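Local coordinates for protein 5'-tyrosyl-DNA phosphodiesterase (Caenorhabditis elegans, PDB 4FVA) that belongs to the endonuclease/exonuclease/phosphatase family of the DNase I-like clan and carries a magnesium ion in the crystal, at residues A139-C144 with L166-E171; G23-G26 with T31-K34; D182-A187 with N191-T196; F99-M104 with R134-A139. One frame throughout, in Å; residues are numbered along the deposited sequence.

Contact 1 of 4, residues A139-C144 with L166-E171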
loop_
_atom_site.group_PDB
_atom_site.type_symbol
_atom_site.label_atom_id
_atom_site.label_comp_id
_atom_site.label_asym_id
_atom_site.label_seq_id
_atom_site.Cartn_x
_atom_site.Cartn_y
_atom_site.Cartn_z
ATOM N N ALA A 139 7.166 -0.729 16.946
ATOM C CA ALA A 139 8.493 -0.156 16.737
ATOM C C ALA A 139 8.714 0.194 15.271
ATOM O O ALA A 139 9.287 1.233 14.947
ATOM C CB ALA A 139 9.571 -1.119 17.223
ATOM N N GLN A 140 8.278 -0.692 14.382
ATOM C CA GLN A 140 8.428 -0.448 12.949
ATOM C C GLN A 140 7.661 0.806 12.538
ATOM O O GLN A 140 8.187 1.642 11.803
ATOM C CB GLN A 140 7.982 -1.674 12.151
ATOM C CG GLN A 140 8.910 -2.877 12.330
ATOM C CD GLN A 140 8.295 -4.178 11.832
ATOM O OE1 GLN A 140 7.163 -4.198 11.336
ATOM N NE2 GLN A 140 9.038 -5.279 11.982
ATOM N N PHE A 141 6.416 0.927 12.992
ATOM C CA PHE A 141 5.605 2.094 12.659
ATOM C C PHE A 141 6.306 3.390 13.106
ATOM O O PHE A 141 6.383 4.359 12.342
ATOM C CB PHE A 141 4.214 1.984 13.277
ATOM C CG PHE A 141 3.280 3.092 12.866
ATOM C CD1 PHE A 141 2.506 2.972 11.718
ATOM C CD2 PHE A 141 3.190 4.260 13.616
ATOM C CE1 PHE A 141 1.649 4.000 11.323
ATOM C CE2 PHE A 141 2.338 5.291 13.231
ATOM C CZ PHE A 141 1.563 5.156 12.084
ATOM N N GLY A 142 6.811 3.397 14.344
ATOM C CA GLY A 142 7.531 4.545 14.876
ATOM C C GLY A 142 8.734 4.865 14.010
ATOM O O GLY A 142 8.962 6.018 13.627
ATOM N N PHE A 143 9.477 3.827 13.652
ATOM C CA PHE A 143 10.631 3.972 12.791
ATOM C C PHE A 143 10.218 4.571 11.458
ATOM O O PHE A 143 10.869 5.491 10.949
ATOM C CB PHE A 143 11.303 2.609 12.594
ATOM C CG PHE A 143 12.439 2.615 11.612
ATOM C CD1 PHE A 143 13.739 2.891 12.025
ATOM C CD2 PHE A 143 12.209 2.340 10.266
ATOM C CE1 PHE A 143 14.797 2.904 11.104
ATOM C CE2 PHE A 143 13.253 2.341 9.342
ATOM C CZ PHE A 143 14.548 2.621 9.760
ATOM N N CYS A 144 9.129 4.072 10.889
ATOM C CA CYS A 144 8.681 4.606 9.607
ATOM C C CYS A 144 8.327 6.085 9.726
ATOM O O CYS A 144 8.683 6.887 8.867
ATOM C CB CYS A 144 7.492 3.810 9.060
ATOM S SG CYS A 144 7.931 2.137 8.534
ATOM N N LEU A 166 -0.269 -2.077 7.176
ATOM C CA LEU A 166 0.398 -1.758 8.442
ATOM C C LEU A 166 -0.043 -2.679 9.600
ATOM O O LEU A 166 0.523 -2.614 10.700
ATOM C CB LEU A 166 0.202 -0.281 8.808
ATOM C CG LEU A 166 0.490 0.729 7.691
ATOM C CD1 LEU A 166 0.426 2.166 8.208
ATOM C CD2 LEU A 166 1.865 0.441 7.074
ATOM N N ASN A 167 -1.048 -3.521 9.362
ATOM C CA ASN A 167 -1.473 -4.494 10.374
ATOM C C ASN A 167 -1.816 -3.872 11.719
ATOM O O ASN A 167 -1.655 -4.513 12.767
ATOM C CB ASN A 167 -0.416 -5.583 10.560
ATOM C CG ASN A 167 -0.612 -6.745 9.604
ATOM O OD1 ASN A 167 -1.730 -7.235 9.438
ATOM N ND2 ASN A 167 0.466 -7.168 8.948
ATOM N N LEU A 168 -2.300 -2.633 11.682
ATOM C CA LEU A 168 -2.512 -1.843 12.893
ATOM C C LEU A 168 -3.869 -2.067 13.541
ATOM O O LEU A 168 -4.879 -2.262 12.853
ATOM C CB LEU A 168 -2.356 -0.339 12.600
ATOM C CG LEU A 168 -0.958 0.255 12.359
ATOM C CD1 LEU A 168 -1.029 1.735 11.914
ATOM C CD2 LEU A 168 -0.056 0.095 13.585
ATOM N N ARG A 169 -3.875 -2.065 14.870
ATOM C CA ARG A 169 -5.080 -1.745 15.624
ATOM C C ARG A 169 -4.893 -0.266 15.993
ATOM O O ARG A 169 -3.763 0.163 16.233
ATOM C CB ARG A 169 -5.177 -2.629 16.866
ATOM C CG ARG A 169 -4.210 -3.826 16.865
ATOM C CD ARG A 169 -4.722 -5.016 16.052
ATOM N NE ARG A 169 -3.702 -5.566 15.155
ATOM C CZ ARG A 169 -3.614 -6.850 14.803
ATOM N NH1 ARG A 169 -4.480 -7.735 15.284
ATOM N NH2 ARG A 169 -2.652 -7.257 13.973
ATOM N N ASP A 170 -5.964 0.528 16.013
ATOM C CA ASP A 170 -5.808 1.983 16.205
ATOM C C ASP A 170 -5.001 2.416 17.441
ATOM O O ASP A 170 -4.293 3.427 17.402
ATOM C CB ASP A 170 -7.159 2.701 16.178
ATOM C CG ASP A 170 -7.520 3.197 14.786
ATOM O OD1 ASP A 170 -6.955 4.235 14.370
ATOM O OD2 ASP A 170 -8.355 2.559 14.109
ATOM N N GLU A 171 -5.125 1.674 18.536
ATOM C CA GLU A 171 -4.410 2.011 19.762
ATOM C C GLU A 171 -2.901 1.860 19.586
ATOM O O GLU A 171 -2.127 2.265 20.454
ATOM C CB GLU A 171 -4.887 1.125 20.909
ATOM C CG GLU A 171 -4.597 -0.353 20.704
ATOM C CD GLU A 171 -5.473 -0.975 19.627
ATOM O OE1 GLU A 171 -6.177 -0.222 18.916
ATOM O OE2 GLU A 171 -5.468 -2.218 19.504
#
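F141 and L166 bring the two backbones nearest each other, their CA atoms 7.7 Å apart, where a length of helix faces an irregular loop. Residues 139-144 are regular helix, with F143 N bonded to A139 O and C144 N to Q140 O. Residues 166-171 wind through a loop that tightens into a 3-10 turn at D170. N167 has positive backbone angles (55/30), and across this kink both L166 and L168 point their side chains at the helix.

The meeting itself is purely apolar and rests on one ring and two methyl groups. With CG anti to the backbone N (chi1 -174°), F141 reaches off the helix into the loop. L166 CD1 lies at the edge of the ring, close to its plane, 3.8 Å from F141 CE1. L168 CD1 approaches the same ring atom obliquely, 3.6 Å from F141 CE1, its side chain running nearly at right angles to the phenylalanine. All three residues are buried. Further along the loop R169 folds back, its NH2 giving a 3.2 Å hydrogen bond to N167 O, from above the carbonyl plane, while NE adds a weak one.

Helix 134-154 thus packs on the loop that follows strand 159-163. L166 pairs through its backbone with F215 of strand 212-221 and touches T125 of strand 118-126, which seats the loop against the sheet.

Contact 2 of 4, residues G23-G26 with T31-K34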
loop_
_atom_site.group_PDB
_atom_site.type_symbol
_atom_site.label_atom_id
_atom_site.label_comp_id
_atom_site.label_asym_id
_atom_site.label_seq_id
_atom_site.Cartn_x
_atom_site.Cartn_y
_atom_site.Cartn_z
ATOM N N GLY A 23 -0.459 -13.173 -1.895
ATOM C CA GLY A 23 0.316 -14.124 -2.683
ATOM C C GLY A 23 0.681 -15.400 -1.931
ATOM O O GLY A 23 1.016 -16.423 -2.546
ATOM N N LEU A 24 0.627 -15.356 -0.602
ATOM C CA LEU A 24 0.968 -16.545 0.188
ATOM C C LEU A 24 -0.127 -17.596 0.141
ATOM O O LEU A 24 0.079 -18.743 0.559
ATOM C CB LEU A 24 1.250 -16.173 1.644
ATOM C CG LEU A 24 2.518 -15.374 1.898
ATOM C CD1 LEU A 24 2.621 -15.042 3.389
ATOM C CD2 LEU A 24 3.743 -16.183 1.409
ATOM N N ASP A 25 -1.301 -17.202 -0.345
ATOM C CA ASP A 25 -2.397 -18.152 -0.490
ATOM C C ASP A 25 -2.346 -18.769 -1.889
ATOM O O ASP A 25 -2.547 -18.087 -2.896
ATOM C CB ASP A 25 -3.730 -17.464 -0.220
ATOM C CG ASP A 25 -4.924 -18.377 -0.434
ATOM O OD1 ASP A 25 -4.726 -19.595 -0.661
ATOM O OD2 ASP A 25 -6.069 -17.868 -0.372
ATOM N N GLY A 26 -2.056 -20.061 -1.943
ATOM C CA GLY A 26 -1.830 -20.738 -3.207
ATOM C C GLY A 26 -3.078 -21.075 -4.002
ATOM O O GLY A 26 -2.972 -21.364 -5.190
ATOM N N THR A 31 -5.403 -17.240 -11.292
ATOM C CA THR A 31 -6.639 -16.547 -11.624
ATOM C C THR A 31 -6.752 -15.246 -10.830
ATOM O O THR A 31 -7.168 -14.205 -11.369
ATOM C CB THR A 31 -7.870 -17.444 -11.368
ATOM O OG1 THR A 31 -7.816 -18.586 -12.226
ATOM C CG2 THR A 31 -9.162 -16.694 -11.629
ATOM N N ARG A 32 -6.382 -15.308 -9.553
ATOM C CA ARG A 32 -6.459 -14.140 -8.679
ATOM C C ARG A 32 -5.471 -13.044 -9.108
ATOM O O ARG A 32 -5.814 -11.858 -9.098
ATOM C CB ARG A 32 -6.266 -14.530 -7.202
ATOM C CG ARG A 32 -7.415 -15.381 -6.602
ATOM C CD ARG A 32 -7.050 -16.006 -5.237
ATOM N NE ARG A 32 -6.321 -15.040 -4.442
ATOM C CZ ARG A 32 -5.133 -15.236 -3.888
ATOM N NH1 ARG A 32 -4.543 -16.422 -3.954
ATOM N NH2 ARG A 32 -4.559 -14.236 -3.227
ATOM N N MET A 33 -4.255 -13.431 -9.495
ATOM C CA MET A 33 -3.283 -12.419 -9.931
ATOM C C MET A 33 -3.729 -11.764 -11.248
ATOM O O MET A 33 -3.537 -10.571 -11.445
ATOM C CB MET A 33 -1.867 -12.995 -10.061
ATOM C CG MET A 33 -1.246 -13.482 -8.740
ATOM S SD MET A 33 -1.222 -12.233 -7.440
ATOM C CE MET A 33 -2.813 -12.534 -6.691
ATOM N N LYS A 34 -4.328 -12.552 -12.141
ATOM C CA LYS A 34 -4.928 -11.995 -13.351
ATOM C C LYS A 34 -6.023 -10.999 -12.989
ATOM O O LYS A 34 -6.148 -9.961 -13.623
ATOM C CB LYS A 34 -5.508 -13.098 -14.245
ATOM C CG LYS A 34 -4.464 -13.967 -14.935
ATOM C CD LYS A 34 -5.151 -15.066 -15.763
ATOM C CE LYS A 34 -4.132 -15.927 -16.510
ATOM N NZ LYS A 34 -4.763 -17.066 -17.248
#
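One hydrogen bond carries the direct contact: R32 NH1 gives to D25 O at 2.8 Å, with an N-H...O angle of 137°. The carbonyl oxygen lies in the guanidinium plane, at its edge, whereas the donor is tilted 33° from the carbonyl plane. The arginine chain, bent at chi3 (41°), brings its head from helix 29-43 to the loop.

The charges meet differently. D25 OD2 sits over one face of the guanidinium, 4.2 Å from R32 NH1, so no N-H points at it and the attraction is electrostatic alone; the carboxylate's salt bridge is with R27, through OD1. On the opposite face lies M33 CE, from the same helix as the arginine, so the flat group has the aspartate on one side and a methyl on the other.

Further backbone carbonyls complete the grip on the guanidinium: NH2 gives to D22 O, NE to P244 O, and NH1 has a second acceptor in R27 O. So held, the buried arginine ties helix 29-43 to the loop leaving strand 13-20. D22 and E52 bind the magnesium ion, and G23 is backbone-bonded to E52; the arrangement is consistent with second-shell support of the metal site in a DNase I-like fold.

Contact 3 of 4, residues D182-A187 with N191-T196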
loop_
_atom_site.group_PDB
_atom_site.type_symbol
_atom_site.label_atom_id
_atom_site.label_comp_id
_atom_site.label_asym_id
_atom_site.label_seq_id
_atom_site.Cartn_x
_atom_site.Cartn_y
_atom_site.Cartn_z
ATOM N N ASP A 182 -3.745 10.987 7.737
ATOM C CA ASP A 182 -4.223 9.693 7.300
ATOM C C ASP A 182 -5.257 9.925 6.204
ATOM O O ASP A 182 -6.250 10.625 6.407
ATOM C CB ASP A 182 -4.832 8.964 8.499
ATOM C CG ASP A 182 -5.414 7.622 8.135
ATOM O OD1 ASP A 182 -5.995 7.515 7.037
ATOM O OD2 ASP A 182 -5.329 6.689 8.970
ATOM N N ALA A 183 -5.010 9.356 5.031
ATOM C CA ALA A 183 -5.861 9.603 3.862
ATOM C C ALA A 183 -7.332 9.280 4.113
ATOM O O ALA A 183 -8.217 10.043 3.725
ATOM C CB ALA A 183 -5.334 8.831 2.645
ATOM N N TRP A 184 -7.603 8.144 4.741
ATOM C CA TRP A 184 -8.984 7.786 5.018
ATOM C C TRP A 184 -9.683 8.776 5.937
ATOM O O TRP A 184 -10.851 9.124 5.718
ATOM C CB TRP A 184 -9.084 6.392 5.621
ATOM C CG TRP A 184 -10.478 6.074 6.070
ATOM C CD1 TRP A 184 -11.551 5.769 5.272
ATOM C CD2 TRP A 184 -10.949 5.994 7.423
ATOM N NE1 TRP A 184 -12.661 5.523 6.048
ATOM C CE2 TRP A 184 -12.318 5.646 7.370
ATOM C CE3 TRP A 184 -10.347 6.180 8.671
ATOM C CZ2 TRP A 184 -13.096 5.488 8.523
ATOM C CZ3 TRP A 184 -11.125 6.027 9.818
ATOM C CH2 TRP A 184 -12.482 5.679 9.733
ATOM N N GLU A 185 -8.979 9.188 6.986
ATOM C CA GLU A 185 -9.504 10.176 7.919
ATOM C C GLU A 185 -9.738 11.515 7.243
ATOM O O GLU A 185 -10.803 12.103 7.384
ATOM C CB GLU A 185 -8.553 10.364 9.099
ATOM C CG GLU A 185 -8.488 9.200 10.067
ATOM C CD GLU A 185 -7.456 9.453 11.142
ATOM O OE1 GLU A 185 -7.242 8.574 12.003
ATOM O OE2 GLU A 185 -6.858 10.549 11.123
ATOM N N ALA A 186 -8.740 11.987 6.501
ATOM C CA ALA A 186 -8.830 13.276 5.817
ATOM C C ALA A 186 -9.918 13.297 4.749
ATOM O O ALA A 186 -10.400 14.362 4.357
ATOM C CB ALA A 186 -7.478 13.653 5.215
ATOM N N ALA A 187 -10.283 12.122 4.248
ATOM C CA ALA A 187 -11.341 12.042 3.255
ATOM C C ALA A 187 -12.718 12.058 3.912
ATOM O O ALA A 187 -13.727 12.155 3.217
ATOM C CB ALA A 187 -11.178 10.791 2.393
ATOM N N ASN A 191 -17.545 5.425 7.109
ATOM C CA ASN A 191 -17.729 4.033 7.517
ATOM C C ASN A 191 -17.778 3.059 6.334
ATOM O O ASN A 191 -17.354 1.907 6.458
ATOM C CB ASN A 191 -18.997 3.871 8.364
ATOM C CG ASN A 191 -18.893 4.558 9.710
ATOM O OD1 ASN A 191 -19.457 5.632 9.914
ATOM N ND2 ASN A 191 -18.182 3.929 10.643
ATOM N N LYS A 192 -18.259 3.525 5.181
ATOM C CA LYS A 192 -18.384 2.641 4.015
ATOM C C LYS A 192 -17.028 2.252 3.431
ATOM O O LYS A 192 -16.923 1.272 2.683
ATOM C CB LYS A 192 -19.240 3.272 2.909
ATOM C CG LYS A 192 -20.754 3.076 3.030
ATOM C CD LYS A 192 -21.455 3.571 1.755
ATOM C CE LYS A 192 -22.855 3.001 1.619
ATOM N NZ LYS A 192 -23.714 3.401 2.757
ATOM N N THR A 193 -15.993 3.013 3.768
ATOM C CA THR A 193 -14.659 2.753 3.234
ATOM C C THR A 193 -13.658 2.470 4.336
ATOM O O THR A 193 -12.458 2.600 4.126
ATOM C CB THR A 193 -14.129 3.941 2.435
ATOM O OG1 THR A 193 -14.127 5.107 3.273
ATOM C CG2 THR A 193 -14.992 4.192 1.202
ATOM N N LYS A 194 -14.141 2.110 5.520
ATOM C CA LYS A 194 -13.250 2.019 6.677
ATOM C C LYS A 194 -12.407 0.746 6.745
ATOM O O LYS A 194 -11.185 0.807 6.836
ATOM C CB LYS A 194 -14.043 2.184 7.970
ATOM C CG LYS A 194 -13.194 2.162 9.228
ATOM C CD LYS A 194 -14.037 2.561 10.435
ATOM C CE LYS A 194 -13.205 2.671 11.703
ATOM N NZ LYS A 194 -14.051 3.077 12.858
ATOM N N PHE A 195 -13.054 -0.411 6.725
ATOM C CA PHE A 195 -12.336 -1.654 6.963
ATOM C C PHE A 195 -11.742 -2.227 5.682
ATOM O O PHE A 195 -12.421 -2.327 4.655
ATOM C CB PHE A 195 -13.241 -2.657 7.668
ATOM C CG PHE A 195 -13.786 -2.141 8.969
ATOM C CD1 PHE A 195 -12.992 -2.125 10.107
ATOM C CD2 PHE A 195 -15.080 -1.634 9.045
ATOM C CE1 PHE A 195 -13.480 -1.639 11.306
ATOM C CE2 PHE A 195 -15.576 -1.142 10.243
ATOM C CZ PHE A 195 -14.771 -1.143 11.376
ATOM N N THR A 196 -10.467 -2.588 5.739
ATOM C CA THR A 196 -9.772 -3.043 4.544
ATOM C C THR A 196 -9.543 -4.542 4.630
ATOM O O THR A 196 -9.199 -5.184 3.642
ATOM C CB THR A 196 -8.425 -2.308 4.364
ATOM O OG1 THR A 196 -7.540 -2.665 5.431
ATOM C CG2 THR A 196 -8.638 -0.790 4.352
#
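W184 laid against T193 and K194 makes this a partly buried contact, local in sequence, between short helix 183-186 and the loop leading from it to strand 197-198. The CA atoms of W184 and K194 are 7.4 Å apart.

The indole reaches the loop because its CG is anti to the backbone N (chi1 173°). Along the six-membered part of the ring runs the aliphatic chain of K194, fully extended beyond CG and crossing the indole obliquely. Its CG is 3.4 Å from W184 CZ2, and its CD is 3.6 Å from W184 CH2, so methylenes rather than the ammonium group do the touching. The opposite side of that lysine chain is used too, for K194 CG stands 4.1 Å above the centre of the neighbouring F195 ring.

At the pyrrole edge T193 OG1 lies near the ring plane, 3.2 Å from W184 NE1. W184 NE1 and T193 OG1 are both hydrogen-bonded to D190 O, which draws indole and threonine together round one carbonyl. D182 caps the helix, OD1 accepting weakly from W184 N and E185 N.

The ring of W184 also meets F229 of strand 226-232 edge to face and touches R214 of strand 212-221, while A183 packs on F254 of strand 249-255: helix and loop lie against strands of both sheets.

Contact 4 of 4, residues F99-M104 with R134-A139. With EDO (1,2-ethanediol), chain E.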
loop_
_atom_site.group_PDB
_atom_site.type_symbol
_atom_site.label_atom_id
_atom_site.label_comp_id
_atom_site.label_asym_id
_atom_site.label_seq_id
_atom_site.Cartn_x
_atom_site.Cartn_y
_atom_site.Cartn_z
ATOM N N PHE A 99 13.837 -4.172 8.203
ATOM C CA PHE A 99 13.584 -3.974 9.620
ATOM C C PHE A 99 14.442 -4.960 10.401
ATOM O O PHE A 99 14.341 -6.178 10.219
ATOM C CB PHE A 99 12.108 -4.167 9.963
ATOM C CG PHE A 99 11.189 -3.164 9.317
ATOM C CD1 PHE A 99 11.534 -1.824 9.249
ATOM C CD2 PHE A 99 9.947 -3.558 8.833
ATOM C CE1 PHE A 99 10.671 -0.894 8.675
ATOM C CE2 PHE A 99 9.075 -2.636 8.250
ATOM C CZ PHE A 99 9.438 -1.306 8.176
ATOM N N GLN A 100 15.287 -4.426 11.269
ATOM C CA GLN A 100 16.230 -5.225 12.046
ATOM C C GLN A 100 15.505 -6.188 12.991
ATOM O O GLN A 100 15.949 -7.318 13.197
ATOM C CB GLN A 100 17.176 -4.274 12.791
ATOM C CG GLN A 100 18.116 -3.533 11.808
ATOM C CD GLN A 100 19.088 -2.553 12.468
ATOM O OE1 GLN A 100 18.928 -2.176 13.631
ATOM N NE2 GLN A 100 20.071 -2.099 11.700
ATOM N N ASN A 101 14.373 -5.747 13.534
ATOM C CA ASN A 101 13.610 -6.534 14.499
ATOM C C ASN A 101 12.596 -7.490 13.865
ATOM O O ASN A 101 11.777 -8.082 14.570
ATOM C CB ASN A 101 12.861 -5.604 15.452
ATOM C CG ASN A 101 11.640 -4.968 14.800
ATOM O OD1 ASN A 101 11.444 -5.076 13.581
ATOM N ND2 ASN A 101 10.828 -4.283 15.595
ATOM N N SER A 102 12.613 -7.627 12.545
ATOM C CA SER A 102 11.611 -8.473 11.893
ATOM C C SER A 102 12.036 -9.934 11.733
ATOM O O SER A 102 13.162 -10.237 11.325
ATOM C CB SER A 102 11.213 -7.927 10.525
ATOM O OG SER A 102 10.196 -8.749 9.980
ATOM N N GLY A 103 11.116 -10.839 12.036
ATOM C CA GLY A 103 11.337 -12.241 11.737
ATOM C C GLY A 103 10.641 -12.646 10.442
ATOM O O GLY A 103 10.613 -13.829 10.090
ATOM N N MET A 104 10.111 -11.663 9.716
ATOM C CA MET A 104 9.279 -11.931 8.542
ATOM C C MET A 104 9.768 -11.231 7.252
ATOM O O MET A 104 8.985 -10.979 6.321
ATOM C CB MET A 104 7.826 -11.557 8.864
ATOM C CG MET A 104 7.243 -12.331 10.039
ATOM S SD MET A 104 5.554 -11.822 10.445
ATOM C CE MET A 104 5.368 -12.554 12.077
ATOM N N ARG A 134 2.855 -7.263 18.179
ATOM C CA ARG A 134 2.628 -5.864 18.498
ATOM C C ARG A 134 3.922 -5.135 18.828
ATOM O O ARG A 134 4.137 -4.014 18.360
ATOM C CB ARG A 134 1.634 -5.714 19.651
ATOM C CG ARG A 134 1.611 -4.302 20.221
ATOM C CD ARG A 134 0.474 -4.088 21.210
ATOM N NE ARG A 134 -0.826 -4.149 20.544
ATOM C CZ ARG A 134 -1.990 -3.889 21.135
ATOM N NH1 ARG A 134 -2.027 -3.541 22.416
ATOM N NH2 ARG A 134 -3.119 -3.972 20.443
ATOM N N PRO A 135 4.786 -5.760 19.649
ATOM C CA PRO A 135 6.034 -5.064 19.978
ATOM C C PRO A 135 6.795 -4.672 18.722
ATOM O O PRO A 135 7.118 -3.491 18.552
ATOM C CB PRO A 135 6.829 -6.113 20.778
ATOM C CG PRO A 135 5.762 -7.013 21.380
ATOM C CD PRO A 135 4.680 -7.073 20.323
ATOM N N GLN A 136 7.063 -5.641 17.853
ATOM C CA GLN A 136 7.829 -5.374 16.640
ATOM C C GLN A 136 7.092 -4.402 15.738
ATOM O O GLN A 136 7.703 -3.497 15.157
ATOM C CB GLN A 136 8.107 -6.654 15.847
ATOM C CG GLN A 136 8.933 -7.715 16.562
ATOM C CD GLN A 136 8.065 -8.709 17.316
ATOM O OE1 GLN A 136 7.125 -8.338 18.033
ATOM N NE2 GLN A 136 8.357 -9.990 17.126
ATOM N N ARG A 137 5.782 -4.598 15.609
ATOM C CA ARG A 137 4.988 -3.764 14.708
ATOM C C ARG A 137 4.975 -2.299 15.143
ATOM O O ARG A 137 5.147 -1.396 14.323
ATOM C CB ARG A 137 3.563 -4.308 14.583
ATOM C CG ARG A 137 2.599 -3.384 13.852
ATOM C CD ARG A 137 1.325 -4.136 13.475
ATOM N NE ARG A 137 0.611 -4.658 14.639
ATOM C CZ ARG A 137 0.653 -5.928 15.033
ATOM N NH1 ARG A 137 1.382 -6.807 14.358
ATOM N NH2 ARG A 137 -0.032 -6.324 16.100
ATOM N N CYS A 138 4.786 -2.060 16.435
ATOM C CA CYS A 138 4.740 -0.690 16.936
ATOM C C CYS A 138 6.080 0.013 16.771
ATOM O O CYS A 138 6.134 1.208 16.482
ATOM C CB CYS A 138 4.291 -0.656 18.404
ATOM S SG CYS A 138 2.570 -1.037 18.666
ATOM N N ALA A 139 7.166 -0.729 16.946
ATOM C CA ALA A 139 8.493 -0.156 16.737
ATOM C C ALA A 139 8.714 0.194 15.271
ATOM O O ALA A 139 9.287 1.233 14.947
ATOM C CB ALA A 139 9.571 -1.119 17.223
HETATM C C1 EDO E . 13.380 -1.773 13.498
HETATM O O1 EDO E . 12.914 -0.757 14.405
HETATM C C2 EDO E . 14.304 -1.122 12.460
HETATM O O2 EDO E . 15.096 -2.108 11.784
#
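N101 swings its CG between the backbone N and the carbonyl carbon (chi1 76°), which turns its amide toward helix 134-154, where Q136 holds its own CG anti to the carbonyl carbon and bends at chi2. Their amide planes stand 77° apart.

N101 ND2 gives a hydrogen bond of 3.3 Å to Q136 O, in the carbonyl plane and on a lone pair, with an N-H...O angle of 150°. The same nitrogen rests 3.6 Å from Q136 CB and 3.8 Å from A139 CB, one turn further along the helix. Q136 CG meets the backbone of the loop instead, 3.5 Å from N101 O. The other end of the asparagine amide is also taken: OD1 accepts from Q140 NE2, so both amide atoms are tied to this helix and the rotation of the group is fixed.

An ethanediol molecule, probably from the crystallisation liquor, lies beside Q100 and N101. This is a surface contact. F99 to S102 form a type I beta turn, and S102 OG accepts from M104 N at 2.9 Å in an ST turn; together they shape the hairpin connection between antiparallel strands 90-98 and 107-115, docked on the first turns of the helix.

Overall arrangement
Along the chain the order is contact 2, contact 4, contact 1, contact 3. Contacts 4 and 1 share helix 134-154 and A139, their centres 9 Å apart; Q140 with N101 joins them directly, so the strand 90-98/107-115 connection and the loop after strand 159-163 are held by one helix. Contact 3 is separate, about 17 Å from contact 1 between centres, its nearest atoms about 5 Å away, yet both loops pair with strand 212-221. Contact 2 stands about 26 Å from each of the others, centre to centre. Contacts 1 and 4 fasten one helix to loops of the seven-stranded sheet, and contact 3 lies against strands of both sheets, while contact 2 lies beside the metal site.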